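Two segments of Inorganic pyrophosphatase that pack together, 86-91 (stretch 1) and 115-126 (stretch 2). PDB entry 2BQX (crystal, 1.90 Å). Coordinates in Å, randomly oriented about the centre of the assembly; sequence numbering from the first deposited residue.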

# COMPACT_ATOMS: atom_id res chain seq x y z
N ALA A 86 -16.35 20.69 0.11
CA ALA A 86 -16.20 20.59 1.55
C ALA A 86 -17.01 21.62 2.33
O ALA A 86 -17.66 22.48 1.75
CB ALA A 86 -14.72 20.72 1.91
N ARG A 87 -16.96 21.50 3.65
CA ARG A 87 -17.66 22.44 4.52
C ARG A 87 -16.70 22.84 5.63
O ARG A 87 -15.97 22.00 6.15
CB ARG A 87 -18.93 21.81 5.10
CG ARG A 87 -18.69 20.59 5.97
CD ARG A 87 -20.02 19.89 6.25
NE ARG A 87 -19.85 18.70 7.06
CZ ARG A 87 -19.61 18.70 8.36
NH1 ARG A 87 -19.47 17.54 9.01
NH2 ARG A 87 -19.53 19.84 9.03
N LEU A 88 -16.69 24.12 5.98
CA LEU A 88 -15.81 24.62 7.03
C LEU A 88 -16.24 24.27 8.44
O LEU A 88 -17.43 24.22 8.75
CB LEU A 88 -15.71 26.15 6.93
CG LEU A 88 -14.59 26.83 6.14
CD1 LEU A 88 -14.31 26.11 4.85
CD2 LEU A 88 -15.00 28.28 5.90
N VAL A 89 -15.26 24.03 9.31
CA VAL A 89 -15.53 23.77 10.71
C VAL A 89 -14.55 24.55 11.58
O VAL A 89 -14.69 24.59 12.81
CB VAL A 89 -15.44 22.25 11.08
CG1 VAL A 89 -16.54 21.49 10.35
CG2 VAL A 89 -14.08 21.68 10.73
N GLY A 90 -13.56 25.19 10.95
CA GLY A 90 -12.59 25.97 11.70
C GLY A 90 -11.42 26.48 10.88
O GLY A 90 -11.42 26.39 9.66
N VAL A 91 -10.42 27.04 11.57
CA VAL A 91 -9.23 27.55 10.90
C VAL A 91 -8.02 27.44 11.83
O VAL A 91 -8.14 27.59 13.05
CB VAL A 91 -9.42 29.03 10.46
CG1 VAL A 91 -9.70 29.92 11.66
CG2 VAL A 91 -8.18 29.52 9.72
N THR A 115 -19.19 10.29 7.13
CA THR A 115 -18.46 9.71 8.25
C THR A 115 -18.36 10.65 9.45
O THR A 115 -18.62 10.24 10.58
CB THR A 115 -17.04 9.28 7.83
OG1 THR A 115 -17.12 8.25 6.84
CG2 THR A 115 -16.26 8.75 9.02
N HIS A 116 -17.97 11.90 9.22
CA HIS A 116 -17.84 12.85 10.31
C HIS A 116 -18.91 13.94 10.28
O HIS A 116 -18.65 15.10 10.61
CB HIS A 116 -16.45 13.48 10.31
CG HIS A 116 -15.35 12.49 10.54
ND1 HIS A 116 -14.57 11.99 9.52
CD2 HIS A 116 -14.93 11.88 11.68
CE1 HIS A 116 -13.71 11.11 10.02
NE2 HIS A 116 -13.91 11.03 11.33
N SER A 117 -20.12 13.56 9.89
CA SER A 117 -21.22 14.51 9.83
C SER A 117 -21.51 15.12 11.20
O SER A 117 -22.10 16.20 11.30
CB SER A 117 -22.48 13.83 9.30
OG SER A 117 -22.88 12.77 10.16
N TYR A 118 -21.08 14.44 12.26
CA TYR A 118 -21.30 14.92 13.63
C TYR A 118 -20.42 16.11 13.99
O TYR A 118 -20.68 16.80 14.98
CB TYR A 118 -21.06 13.80 14.65
CG TYR A 118 -19.64 13.27 14.69
CD1 TYR A 118 -19.22 12.26 13.83
CD2 TYR A 118 -18.71 13.81 15.57
CE1 TYR A 118 -17.91 11.79 13.85
CE2 TYR A 118 -17.39 13.35 15.60
CZ TYR A 118 -17.00 12.34 14.73
OH TYR A 118 -15.70 11.88 14.75
N VAL A 119 -19.37 16.33 13.21
CA VAL A 119 -18.47 17.44 13.45
C VAL A 119 -19.08 18.71 12.87
O VAL A 119 -19.12 18.88 11.65
CB VAL A 119 -17.09 17.20 12.81
CG1 VAL A 119 -16.17 18.39 13.09
CG2 VAL A 119 -16.47 15.92 13.38
N LYS A 120 -19.56 19.59 13.74
CA LYS A 120 -20.20 20.84 13.33
C LYS A 120 -19.30 22.06 13.50
O LYS A 120 -19.46 23.05 12.79
CB LYS A 120 -21.47 21.06 14.16
CG LYS A 120 -22.40 19.87 14.23
CD LYS A 120 -23.00 19.53 12.88
CE LYS A 120 -23.94 18.34 13.00
NZ LYS A 120 -24.55 17.99 11.70
N ASP A 121 -18.37 21.97 14.44
CA ASP A 121 -17.45 23.06 14.73
C ASP A 121 -16.12 22.49 15.20
O ASP A 121 -16.04 21.31 15.55
CB ASP A 121 -18.06 23.96 15.81
CG ASP A 121 -17.60 25.40 15.70
OD1 ASP A 121 -18.24 26.27 16.34
OD2 ASP A 121 -16.62 25.67 14.97
N ILE A 122 -15.09 23.32 15.21
CA ILE A 122 -13.75 22.89 15.60
C ILE A 122 -13.70 22.06 16.88
O ILE A 122 -13.00 21.04 16.94
CB ILE A 122 -12.79 24.11 15.74
CG1 ILE A 122 -11.34 23.64 15.75
CG2 ILE A 122 -13.11 24.89 17.01
CD1 ILE A 122 -10.84 23.22 14.39
N ASP A 123 -14.45 22.47 17.89
CA ASP A 123 -14.46 21.75 19.16
C ASP A 123 -15.01 20.32 19.09
O ASP A 123 -14.85 19.56 20.04
CB ASP A 123 -15.24 22.56 20.19
CG ASP A 123 -16.55 23.08 19.64
OD1 ASP A 123 -16.50 23.96 18.74
OD2 ASP A 123 -17.62 22.62 20.10
N ASP A 124 -15.65 19.96 17.98
CA ASP A 124 -16.19 18.61 17.84
C ASP A 124 -15.10 17.61 17.43
O ASP A 124 -15.27 16.40 17.54
CB ASP A 124 -17.34 18.57 16.83
CG ASP A 124 -18.56 19.33 17.31
OD1 ASP A 124 -18.83 19.31 18.53
OD2 ASP A 124 -19.26 19.93 16.48
N LEU A 125 -13.98 18.14 16.95
CA LEU A 125 -12.85 17.31 16.54
C LEU A 125 -12.13 16.87 17.81
O LEU A 125 -12.11 17.61 18.79
CB LEU A 125 -11.89 18.11 15.65
CG LEU A 125 -12.42 18.46 14.25
CD1 LEU A 125 -11.42 19.36 13.52
CD2 LEU A 125 -12.66 17.18 13.48
N SER A 126 -11.55 15.68 17.80
CA SER A 126 -10.86 15.19 18.98
C SER A 126 -9.59 15.96 19.28
O SER A 126 -8.93 16.49 18.38
CB SER A 126 -10.52 13.70 18.83
OG SER A 126 -9.39 13.53 17.99

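The contact between strand 86-91 and the looping segment 115-126 is small and mixed, an arginine clamped onto a backbone carbonyl at one end and a modest apolar patch centred on Val-89 at the other, together burying 323 Å² summed over both sides.

Arg-87 supplies the polar anchor. Its CA-to-CB bond points toward the loop, and the chain, with chi1 in p and chi2 and chi3 in t, is extended enough to carry the guanidinium to the backbone of the second stretch. There both terminal nitrogens donate to one acceptor: NH2 of Arg-87 lies 2.8 Å from O of Val-119, and NH1 of Arg-87 lies 3.0 Å from the same Val-119 O. This forked arrangement places the carbonyl oxygen at the edge of the guanidinium, near its plane, where the N-H groups point. The O atom of His-116 also lies at this edge, 3.0 Å from NH1 of Arg-87. The two carbonyls belong to the ends of a type I beta turn, His-116 to Val-119, closed by a backbone hydrogen bond from Val-119 N to His-116 O (3.0 Å). The turn thus gathers two oxygens beside one cationic group.

Two residues along the strand, Val-89 is buried and has the largest area covered by the loop. Its CA-to-CB bond runs sideways to the second stretch. CG1 of Val-89 packs 4.2 Å from CG1 of Val-119, and CG2 of Val-89, 4.6 Å from that same Val-119 CG1, also comes within 4.5 Å of CD1 of Leu-125. A compact branched side chain suits this position, since it meets both neighbours without a long reach.

The backbones also come close here, with CA of Val-89 4.5 Å from CA of Asp-121. The O atom of Val-89 approaches N of Ile-122 to 2.7 Å, and that amide donates to OD2 of Asp-121 (2.8 Å). OD2 of Asp-121 and O of Val-89, 3.1 Å apart, are both acceptors and do not bond to each other.

Gly-90 lets Ile-122 lie over the strand: CD1 of Ile-122 is 4.2 Å from CA of Gly-90, and a CB at this position would point toward the loop and clash with that methyl.

The loop's shape is reinforced from within. OD2 of Asp-124 accepts from N of Lys-120 (2.8 Å) and N of Asp-121 (3.0 Å), bracing the backbone just before the 3-10 segment 122-124. The exposed Lys-120 directs its CA-to-CB bond away from the strand, and its NZ donates to O of Ser-117 (3.1 Å).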